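Succinate-semialdehyde dehydrogenase (Streptococcus pyogenes MGAS1882, PDB 4OHT) probably oxidises succinate semialdehyde to succinate with NADP as hydride acceptor, as a member of the aldehyde dehydrogenase family. Local coordinates at residues T122-A127 and P151-H156; A127-N132 and C204-E209. All coordinates share one frame; numbering follows the deposited sequence.

Overall arrangement
Following the chain from the N terminus, strand 124-128 comes first and serves both contacts. Contact 1 closes the shorter loop: the chain leaves this strand, runs through helix 136-148 and returns as strand 152-155 to pair along one edge of it. Contact 2 closes the longer one, bringing strand 200-206 against the other edge after further helices and strand 181-183. The two contacts cross along the sequence, with 151-156 falling between 127-132 and 204-209, and they share Ala127. Their centres lie about 13 Å apart. Together they line up three parallel neighbours of the nucleotide-binding sheet, whose C-terminal ends meet the bound NADP.

Contact 1. Residues T122-A127 and P151-H156. With NAP (NADP nicotinamide-adenine-dinucleotide phosphate), chain C.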
ATOM      1  N   THR A 122       6.432 -12.833   0.177  1.00 26.93           N
ATOM      2  CA  THR A 122       7.370 -11.897   0.796  1.00 26.43           C
ATOM      3  C   THR A 122       7.804 -12.271   2.207  1.00 26.26           C
ATOM      4  O   THR A 122       8.932 -11.988   2.599  1.00 27.87           O
ATOM      5  CB  THR A 122       6.802 -10.459   0.827  1.00 27.67           C
ATOM      6  OG1 THR A 122       5.503 -10.469   1.432  1.00 28.72           O
ATOM      7  CG2 THR A 122       6.702  -9.888  -0.599  1.00 27.98           C
ATOM      8  N   GLY A 123       6.924 -12.897   2.977  1.00 25.84           N
ATOM      9  CA  GLY A 123       7.307 -13.279   4.322  1.00 25.14           C
ATOM     10  C   GLY A 123       6.131 -13.510   5.247  1.00 27.04           C
ATOM     11  O   GLY A 123       5.021 -13.809   4.797  1.00 26.98           O
ATOM     12  N   VAL A 124       6.382 -13.371   6.547  1.00 26.02           N
ATOM     13  CA  VAL A 124       5.358 -13.555   7.565  1.00 25.26           C
ATOM     14  C   VAL A 124       4.497 -12.300   7.687  1.00 25.51           C
ATOM     15  O   VAL A 124       5.009 -11.184   7.831  1.00 26.56           O
ATOM     16  CB  VAL A 124       5.988 -13.875   8.942  1.00 25.66           C
ATOM     17  CG1 VAL A 124       4.898 -14.047   9.990  1.00 23.40           C
ATOM     18  CG2 VAL A 124       6.827 -15.141   8.844  1.00 24.26           C
ATOM     19  N   ILE A 125       3.186 -12.503   7.638  1.00 25.19           N
ATOM     20  CA  ILE A 125       2.222 -11.420   7.717  1.00 24.42           C
ATOM     21  C   ILE A 125       1.461 -11.455   9.037  1.00 26.45           C
ATOM     22  O   ILE A 125       0.997 -12.512   9.470  1.00 28.28           O
ATOM     23  CB  ILE A 125       1.181 -11.527   6.574  1.00 23.55           C
ATOM     24  CG1 ILE A 125       1.876 -11.470   5.209  1.00 21.32           C
ATOM     25  CG2 ILE A 125       0.139 -10.421   6.718  1.00 23.48           C
ATOM     26  CD1 ILE A 125       2.614 -10.152   4.933  1.00 23.57           C
ATOM     27  N   LEU A 126       1.332 -10.294   9.673  1.00 26.18           N
ATOM     28  CA  LEU A 126       0.583 -10.190  10.917  1.00 26.88           C
ATOM     29  C   LEU A 126      -0.806  -9.657  10.593  1.00 27.60           C
ATOM     30  O   LEU A 126      -0.944  -8.656   9.885  1.00 27.18           O
ATOM     31  CB  LEU A 126       1.255  -9.223  11.890  1.00 27.00           C
ATOM     32  CG  LEU A 126       0.337  -8.762  13.031  1.00 27.49           C
ATOM     33  CD1 LEU A 126       0.001  -9.952  13.939  1.00 25.20           C
ATOM     34  CD2 LEU A 126       1.014  -7.641  13.828  1.00 27.63           C
ATOM     35  N   ALA A 127      -1.832 -10.326  11.111  1.00 27.48           N
ATOM     36  CA  ALA A 127      -3.210  -9.900  10.902  1.00 26.49           C
ATOM     37  C   ALA A 127      -3.816  -9.570  12.261  1.00 26.19           C
ATOM     38  O   ALA A 127      -3.722 -10.365  13.198  1.00 25.02           O
ATOM     39  CB  ALA A 127      -4.028 -11.014  10.214  1.00 25.86           C
ATOM     40  N   PRO A 151       3.297 -17.028   5.398  1.00 24.35           N
ATOM     41  CA  PRO A 151       2.767 -17.588   6.644  1.00 25.35           C
ATOM     42  C   PRO A 151       2.093 -16.447   7.418  1.00 27.93           C
ATOM     43  O   PRO A 151       2.466 -15.276   7.263  1.00 27.30           O
ATOM     44  CB  PRO A 151       4.019 -18.109   7.346  1.00 25.05           C
ATOM     45  CG  PRO A 151       4.910 -18.496   6.189  1.00 25.04           C
ATOM     46  CD  PRO A 151       4.730 -17.330   5.247  1.00 24.26           C
ATOM     47  N   MET A 152       1.121 -16.779   8.259  1.00 28.38           N
ATOM     48  CA  MET A 152       0.411 -15.747   8.999  1.00 29.79           C
ATOM     49  C   MET A 152       0.335 -15.901  10.525  1.00 29.42           C
ATOM     50  O   MET A 152       0.252 -17.014  11.047  1.00 29.10           O
ATOM     51  CB  MET A 152      -1.007 -15.639   8.434  1.00 29.75           C
ATOM     52  CG  MET A 152      -1.912 -14.677   9.174  1.00 34.77           C
ATOM     53  SD  MET A 152      -3.495 -14.459   8.337  1.00 37.08           S
ATOM     54  CE  MET A 152      -2.947 -13.546   6.873  1.00 36.19           C
ATOM     55  N   VAL A 153       0.387 -14.770  11.230  1.00 27.73           N
ATOM     56  CA  VAL A 153       0.239 -14.766  12.686  1.00 27.92           C
ATOM     57  C   VAL A 153      -0.950 -13.858  12.951  1.00 28.94           C
ATOM     58  O   VAL A 153      -1.076 -12.777  12.360  1.00 27.53           O
ATOM     59  CB  VAL A 153       1.505 -14.270  13.452  1.00 28.05           C
ATOM     60  CG1 VAL A 153       2.606 -15.313  13.321  1.00 25.07           C
ATOM     61  CG2 VAL A 153       1.967 -12.904  12.944  1.00 27.55           C
ATOM     62  N   LEU A 154      -1.835 -14.317  13.828  1.00 28.67           N
ATOM     63  CA  LEU A 154      -3.060 -13.606  14.120  1.00 28.34           C
ATOM     64  C   LEU A 154      -3.240 -13.102  15.539  1.00 28.83           C
ATOM     65  O   LEU A 154      -2.996 -13.823  16.506  1.00 29.29           O
ATOM     66  CB  LEU A 154      -4.242 -14.514  13.769  1.00 29.47           C
ATOM     67  CG  LEU A 154      -5.643 -14.127  14.247  1.00 30.00           C
ATOM     68  CD1 LEU A 154      -6.150 -12.947  13.444  1.00 28.92           C
ATOM     69  CD2 LEU A 154      -6.585 -15.314  14.068  1.00 28.78           C
ATOM     70  N   LYS A 155      -3.676 -11.854  15.640  1.00 28.47           N
ATOM     71  CA  LYS A 155      -3.980 -11.229  16.918  1.00 29.39           C
ATOM     72  C   LYS A 155      -5.453 -10.890  16.743  1.00 28.93           C
ATOM     73  O   LYS A 155      -5.798  -9.945  16.024  1.00 29.10           O
ATOM     74  CB  LYS A 155      -3.162  -9.951  17.117  1.00 30.41           C
ATOM     75  CG  LYS A 155      -3.206  -9.377  18.531  1.00 31.09           C
ATOM     76  CD  LYS A 155      -4.492  -8.617  18.805  1.00 29.68           C
ATOM     77  CE  LYS A 155      -4.555  -8.131  20.244  1.00 28.06           C
ATOM     78  NZ  LYS A 155      -5.939  -8.297  20.786  1.00 24.14           N
ATOM     79  N   HIS A 156      -6.318 -11.690  17.362  1.00 28.11           N
ATOM     80  CA  HIS A 156      -7.759 -11.487  17.267  1.00 27.90           C
ATOM     81  C   HIS A 156      -8.247 -10.679  18.468  1.00 27.38           C
ATOM     82  O   HIS A 156      -7.487 -10.434  19.405  1.00 27.02           O
ATOM     83  CB  HIS A 156      -8.474 -12.837  17.234  1.00 28.10           C
ATOM     84  CG  HIS A 156      -9.635 -12.883  16.291  1.00 30.90           C
ATOM     85  ND1 HIS A 156     -10.519 -11.836  16.142  1.00 32.19           N
ATOM     86  CD2 HIS A 156     -10.068 -13.862  15.462  1.00 31.48           C
ATOM     87  CE1 HIS A 156     -11.445 -12.167  15.259  1.00 31.30           C
ATOM     88  NE2 HIS A 156     -11.195 -13.391  14.832  1.00 32.07           N
TER
HETATM   89  PA  NAP C 501     -10.710  -2.419  17.640  1.00 68.42           P
HETATM   90  O1A NAP C 501      -9.739  -1.520  16.930  1.00 69.22           O
HETATM   91  O2A NAP C 501     -10.984  -1.902  18.999  1.00 69.23           O
HETATM   92  O5B NAP C 501     -10.066  -3.880  17.702  1.00 64.51           O
HETATM   93  C5B NAP C 501      -9.747  -4.543  16.480  1.00 56.00           C
HETATM   94  C4B NAP C 501      -8.497  -5.344  16.738  1.00 49.80           C
HETATM   95  O4B NAP C 501      -7.380  -4.448  16.947  1.00 48.13           O
HETATM   96  C3B NAP C 501      -8.661  -6.105  18.023  1.00 46.04           C
HETATM   97  O3B NAP C 501      -7.982  -7.348  17.886  1.00 41.51           O
HETATM   98  C2B NAP C 501      -7.994  -5.239  19.027  1.00 44.09           C
HETATM   99  O2B NAP C 501      -7.532  -5.994  20.148  1.00 41.53           O
HETATM  100  C1B NAP C 501      -6.833  -4.727  18.253  1.00 45.15           C
HETATM  101  N9A NAP C 501      -6.263  -3.558  18.795  1.00 45.38           N
HETATM  102  C8A NAP C 501      -6.900  -2.396  19.052  1.00 45.14           C
HETATM  103  N7A NAP C 501      -6.003  -1.475  19.499  1.00 44.42           N
HETATM  104  C5A NAP C 501      -4.743  -2.050  19.534  1.00 45.11           C
HETATM  105  C6A NAP C 501      -3.404  -1.601  19.789  1.00 45.31           C
HETATM  106  N6A NAP C 501      -3.134  -0.332  20.251  1.00 43.85           N
HETATM  107  N1A NAP C 501      -2.378  -2.456  19.589  1.00 45.86           N
HETATM  108  C2A NAP C 501      -2.593  -3.687  19.171  1.00 46.15           C
HETATM  109  N3A NAP C 501      -3.829  -4.161  18.920  1.00 44.74           N
HETATM  110  C4A NAP C 501      -4.912  -3.391  19.087  1.00 45.46           C
HETATM  111  O3  NAP C 501     -12.081  -2.533  16.856  1.00 72.21           O
HETATM  112  PN  NAP C 501     -13.263  -3.508  17.356  1.00 78.91           P
HETATM  113  O1N NAP C 501     -13.901  -2.892  18.564  1.00 76.94           O
HETATM  114  O2N NAP C 501     -12.682  -4.860  17.710  1.00 75.07           O
HETATM  115  O5D NAP C 501     -14.293  -3.641  16.255  1.00 76.58           O
HETATM  116  P2B NAP C 501      -8.362  -6.073  21.531  1.00 38.32           P
HETATM  117  O1X NAP C 501      -7.545  -6.902  22.492  1.00 37.99           O
HETATM  118  O2X NAP C 501      -8.530  -4.719  22.097  1.00 37.95           O
HETATM  119  O3X NAP C 501      -9.702  -6.702  21.316  1.00 36.22           O
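Leu126 brings its CD1 methyl to 3.4 Å from the Val153 carbonyl oxygen, and to 3.7 Å from Val153 CG2, the two side chains crossing at about a right angle. Its CG stands anti to the backbone N (chi1 164°), which swings the branch toward the neighbouring strand. Val153 answers with CG2 set between its own N and carbonyl carbon, a bump that fits against Leu126 CA and Ile125 O. Val124 CG1 reaches Val153 CG1 at 4.2 Å, and at the start of the pairing the Pro151 ring rests its CD on Gly123 O at 3.6 Å. The other face carries Ile125, Met152, Ala127 and Leu154. Here the small Ala127 makes the hollow: Met152 SD comes to 4.0 Å from Ala127 CB, and Leu154 CD1 approaches the same methyl from further along. Met152 is extended through chi2 and turns at chi3 (-69°), bringing CE toward Ile125 CG2.

Between the two faces lies a parallel beta pairing, stitched by four nearly straight backbone hydrogen bonds: Ile125 N to Pro151 O, Val153 N to Ile125 O, Ala127 N to Val153 O, and Lys155 N to Ala127 O. The two strands are the beta arms of a right-handed beta-alpha-beta crossover in the Rossmann-like domain of aldehyde dehydrogenases. Past the pairing, Lys155 sends NZ to the bound NADP, 2.9 Å from O2B and 2.7 Å from phosphate oxygen O1X. The ammonium thus grips the 2'-phosphate that distinguishes NADP from NAD, and it also bonds to His156 O and Tyr3 OH.

Helix 136-148 covers the Ile125, Met152 and Leu154 face through Asn145 and Ile138, while helix 22-41 packs on the Val153 face and also touches Val124; strands 200-206 and 181-183 continue the sheet on either side.

Contact 2. Residues A127-N132 and C204-E209; sequences AVEPWN and CLTGSE. With NAP (NADP nicotinamide-adenine-dinucleotide phosphate), chain C.
Ala127 and Val128 run parallel to Cys204 and Leu205, joined by Val128 N to Cys204 O and Thr206 N to Val128 O, both 3.0 Å. This is the centre of the Rossmann-like nucleotide-binding fold, where two adjacent strands end and their loops part around the NADP. On one face Cys204 SG, set between its backbone N and carbonyl carbon (chi1 55°), rests against Ala127 CB at 3.7 Å. On the other, Leu205 CD1 meets Val128 CB, and Val128 CG1 reaches on to the adenosine ribose, 3.2 Å from O4B.

Beyond the pairing, Pro130 lays CD and CG against Thr206: CD lies 3.1 Å from Thr206 O, and CG meets the CG2 methyl. Glu129 folds back at chi2 (-55°) and brings its carboxylate beside Thr206. A water links the two, donating to Glu129 OE2 and bonding to Thr206 OG1, which also has a weak hydrogen bond from Arg140 NH2 of helix 136-148.

The loops hold the cofactor from both sides of the cleft. Glu129 O accepts the ribose O3B hydroxyl, and Gly207 CA lies 3.8 Å from the bridging oxygen O3 of the diphosphate. Ser208, the N-cap of helix 209-221, grips phosphate oxygen O1A twice, through its backbone N at 2.9 Å and its OG at 2.6 Å.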
ATOM      1  N   ALA A 127      -1.832 -10.326  11.111  1.00 27.48           N
ATOM      2  CA  ALA A 127      -3.210  -9.900  10.902  1.00 26.49           C
ATOM      3  C   ALA A 127      -3.816  -9.570  12.261  1.00 26.19           C
ATOM      4  O   ALA A 127      -3.722 -10.365  13.198  1.00 25.02           O
ATOM      5  CB  ALA A 127      -4.028 -11.014  10.214  1.00 25.86           C
ATOM      6  N   VAL A 128      -4.416  -8.387  12.362  1.00 26.50           N
ATOM      7  CA  VAL A 128      -5.067  -7.938  13.590  1.00 28.04           C
ATOM      8  C   VAL A 128      -6.530  -7.814  13.200  1.00 29.12           C
ATOM      9  O   VAL A 128      -6.869  -7.026  12.320  1.00 30.66           O
ATOM     10  CB  VAL A 128      -4.519  -6.571  14.053  1.00 28.76           C
ATOM     11  CG1 VAL A 128      -5.150  -6.174  15.392  1.00 25.99           C
ATOM     12  CG2 VAL A 128      -3.006  -6.649  14.186  1.00 25.62           C
ATOM     13  N   GLU A 129      -7.391  -8.589  13.857  1.00 29.23           N
ATOM     14  CA  GLU A 129      -8.810  -8.615  13.515  1.00 29.34           C
ATOM     15  C   GLU A 129      -9.799  -8.282  14.632  1.00 30.25           C
ATOM     16  O   GLU A 129      -9.493  -8.409  15.820  1.00 29.97           O
ATOM     17  CB  GLU A 129      -9.155  -9.996  12.931  1.00 30.42           C
ATOM     18  CG  GLU A 129      -8.283 -10.421  11.744  1.00 27.68           C
ATOM     19  CD  GLU A 129      -8.280  -9.397  10.609  1.00 31.27           C
ATOM     20  OE1 GLU A 129      -9.341  -8.802  10.335  1.00 29.26           O
ATOM     21  OE2 GLU A 129      -7.218  -9.195   9.977  1.00 32.53           O
ATOM     22  N   PRO A 130     -11.017  -7.855  14.250  1.00 29.42           N
ATOM     23  CA  PRO A 130     -12.094  -7.487  15.176  1.00 29.10           C
ATOM     24  C   PRO A 130     -13.078  -8.636  15.442  1.00 28.86           C
ATOM     25  O   PRO A 130     -13.058  -9.657  14.751  1.00 28.53           O
ATOM     26  CB  PRO A 130     -12.751  -6.321  14.458  1.00 26.11           C
ATOM     27  CG  PRO A 130     -12.737  -6.805  13.036  1.00 27.54           C
ATOM     28  CD  PRO A 130     -11.354  -7.438  12.874  1.00 27.54           C
ATOM     29  N   TRP A 131     -13.948  -8.446  16.431  1.00 28.30           N
ATOM     30  CA  TRP A 131     -14.932  -9.457  16.827  1.00 27.91           C
ATOM     31  C   TRP A 131     -16.242  -9.550  16.047  1.00 28.24           C
ATOM     32  O   TRP A 131     -16.942 -10.558  16.167  1.00 29.06           O
ATOM     33  CB  TRP A 131     -15.301  -9.262  18.298  1.00 25.52           C
ATOM     34  CG  TRP A 131     -15.663  -7.837  18.620  1.00 26.61           C
ATOM     35  CD1 TRP A 131     -14.850  -6.892  19.177  1.00 26.14           C
ATOM     36  CD2 TRP A 131     -16.910  -7.179  18.347  1.00 25.83           C
ATOM     37  NE1 TRP A 131     -15.507  -5.689  19.263  1.00 26.11           N
ATOM     38  CE2 TRP A 131     -16.772  -5.834  18.762  1.00 25.99           C
ATOM     39  CE3 TRP A 131     -18.129  -7.595  17.789  1.00 25.01           C
ATOM     40  CZ2 TRP A 131     -17.809  -4.897  18.638  1.00 25.22           C
ATOM     41  CZ3 TRP A 131     -19.162  -6.662  17.665  1.00 24.46           C
ATOM     42  CH2 TRP A 131     -18.992  -5.329  18.089  1.00 26.20           C
ATOM     43  N   ASN A 132     -16.588  -8.532  15.258  1.00 26.37           N
ATOM     44  CA  ASN A 132     -17.877  -8.560  14.572  1.00 27.85           C
ATOM     45  C   ASN A 132     -18.148  -9.722  13.608  1.00 28.72           C
ATOM     46  O   ASN A 132     -19.303 -10.092  13.409  1.00 29.72           O
ATOM     47  CB  ASN A 132     -18.157  -7.195  13.921  1.00 26.89           C
ATOM     48  CG  ASN A 132     -17.358  -6.953  12.655  1.00 28.16           C
ATOM     49  OD1 ASN A 132     -16.251  -7.464  12.476  1.00 29.65           O
ATOM     50  ND2 ASN A 132     -17.919  -6.145  11.773  1.00 26.63           N
ATOM     51  N   CYS A 204      -1.889  -6.401   8.197  1.00 28.77           N
ATOM     52  CA  CYS A 204      -3.212  -6.088   7.690  1.00 29.92           C
ATOM     53  C   CYS A 204      -4.121  -6.025   8.911  1.00 30.30           C
ATOM     54  O   CYS A 204      -4.211  -6.980   9.691  1.00 29.36           O
ATOM     55  CB  CYS A 204      -3.709  -7.138   6.682  1.00 31.41           C
ATOM     56  SG  CYS A 204      -3.717  -8.861   7.236  1.00 37.40           S
ATOM     57  N   LEU A 205      -4.769  -4.879   9.091  1.00 29.35           N
ATOM     58  CA  LEU A 205      -5.660  -4.691  10.221  1.00 29.52           C
ATOM     59  C   LEU A 205      -7.074  -4.319   9.814  1.00 28.34           C
ATOM     60  O   LEU A 205      -7.294  -3.626   8.816  1.00 28.05           O
ATOM     61  CB  LEU A 205      -5.105  -3.607  11.159  1.00 30.62           C
ATOM     62  CG  LEU A 205      -5.952  -3.181  12.372  1.00 33.72           C
ATOM     63  CD1 LEU A 205      -5.042  -2.626  13.464  1.00 34.50           C
ATOM     64  CD2 LEU A 205      -6.994  -2.141  11.964  1.00 32.71           C
ATOM     65  N   THR A 206      -8.026  -4.809  10.597  1.00 26.92           N
ATOM     66  CA  THR A 206      -9.428  -4.489  10.417  1.00 29.41           C
ATOM     67  C   THR A 206      -9.867  -4.094  11.825  1.00 30.29           C
ATOM     68  O   THR A 206      -9.677  -4.850  12.778  1.00 28.58           O
ATOM     69  CB  THR A 206     -10.253  -5.700   9.932  1.00 30.24           C
ATOM     70  OG1 THR A 206      -9.797  -6.107   8.635  1.00 33.22           O
ATOM     71  CG2 THR A 206     -11.723  -5.326   9.832  1.00 28.58           C
ATOM     72  N   GLY A 207     -10.430  -2.903  11.967  1.00 30.41           N
ATOM     73  CA  GLY A 207     -10.846  -2.469  13.287  1.00 34.11           C
ATOM     74  C   GLY A 207     -11.150  -0.989  13.389  1.00 35.53           C
ATOM     75  O   GLY A 207     -11.631  -0.374  12.433  1.00 35.36           O
ATOM     76  N   SER A 208     -10.863  -0.416  14.552  1.00 37.12           N
ATOM     77  CA  SER A 208     -11.126   1.000  14.806  1.00 39.75           C
ATOM     78  C   SER A 208      -9.977   1.910  14.381  1.00 38.44           C
ATOM     79  O   SER A 208      -8.855   1.454  14.185  1.00 38.11           O
ATOM     80  CB  SER A 208     -11.408   1.219  16.293  1.00 41.23           C
ATOM     81  OG  SER A 208     -10.229   1.005  17.060  1.00 44.85           O
ATOM     82  N   GLU A 209     -10.272   3.199  14.263  1.00 39.78           N
ATOM     83  CA  GLU A 209      -9.289   4.201  13.863  1.00 42.50           C
ATOM     84  C   GLU A 209      -8.142   4.305  14.857  1.00 41.82           C
ATOM     85  O   GLU A 209      -6.983   4.446  14.466  1.00 40.30           O
ATOM     86  CB  GLU A 209      -9.945   5.578  13.743  1.00 46.15           C
ATOM     87  CG  GLU A 209     -10.974   5.725  12.636  1.00 51.44           C
ATOM     88  CD  GLU A 209     -11.544   7.133  12.589  1.00 55.85           C
ATOM     89  OE1 GLU A 209     -10.753   8.083  12.393  1.00 56.99           O
ATOM     90  OE2 GLU A 209     -12.776   7.295  12.757  1.00 57.54           O
TER
HETATM   91  PA  NAP C 501     -10.710  -2.419  17.640  1.00 68.42           P
HETATM   92  O1A NAP C 501      -9.739  -1.520  16.930  1.00 69.22           O
HETATM   93  O2A NAP C 501     -10.984  -1.902  18.999  1.00 69.23           O
HETATM   94  O5B NAP C 501     -10.066  -3.880  17.702  1.00 64.51           O
HETATM   95  C5B NAP C 501      -9.747  -4.543  16.480  1.00 56.00           C
HETATM   96  C4B NAP C 501      -8.497  -5.344  16.738  1.00 49.80           C
HETATM   97  O4B NAP C 501      -7.380  -4.448  16.947  1.00 48.13           O
HETATM   98  C3B NAP C 501      -8.661  -6.105  18.023  1.00 46.04           C
HETATM   99  O3B NAP C 501      -7.982  -7.348  17.886  1.00 41.51           O
HETATM  100  C2B NAP C 501      -7.994  -5.239  19.027  1.00 44.09           C
HETATM  101  O2B NAP C 501      -7.532  -5.994  20.148  1.00 41.53           O
HETATM  102  C1B NAP C 501      -6.833  -4.727  18.253  1.00 45.15           C
HETATM  103  N9A NAP C 501      -6.263  -3.558  18.795  1.00 45.38           N
HETATM  104  C8A NAP C 501      -6.900  -2.396  19.052  1.00 45.14           C
HETATM  105  N7A NAP C 501      -6.003  -1.475  19.499  1.00 44.42           N
HETATM  106  C5A NAP C 501      -4.743  -2.050  19.534  1.00 45.11           C
HETATM  107  C6A NAP C 501      -3.404  -1.601  19.789  1.00 45.31           C
HETATM  108  N6A NAP C 501      -3.134  -0.332  20.251  1.00 43.85           N
HETATM  109  N1A NAP C 501      -2.378  -2.456  19.589  1.00 45.86           N
HETATM  110  C2A NAP C 501      -2.593  -3.687  19.171  1.00 46.15           C
HETATM  111  N3A NAP C 501      -3.829  -4.161  18.920  1.00 44.74           N
HETATM  112  C4A NAP C 501      -4.912  -3.391  19.087  1.00 45.46           C
HETATM  113  O3  NAP C 501     -12.081  -2.533  16.856  1.00 72.21           O
HETATM  114  PN  NAP C 501     -13.263  -3.508  17.356  1.00 78.91           P
HETATM  115  O1N NAP C 501     -13.901  -2.892  18.564  1.00 76.94           O
HETATM  116  O2N NAP C 501     -12.682  -4.860  17.710  1.00 75.07           O
HETATM  117  O5D NAP C 501     -14.293  -3.641  16.255  1.00 76.58           O
HETATM  118  P2B NAP C 501      -8.362  -6.073  21.531  1.00 38.32           P
HETATM  119  O1X NAP C 501      -7.545  -6.902  22.492  1.00 37.99           O
HETATM  120  O2X NAP C 501      -8.530  -4.719  22.097  1.00 37.95           O
HETATM  121  O3X NAP C 501      -9.702  -6.702  21.316  1.00 36.22           O
HETATM  122  O   HOH W   1      -7.681  -7.400   7.960  1.00 31.99           O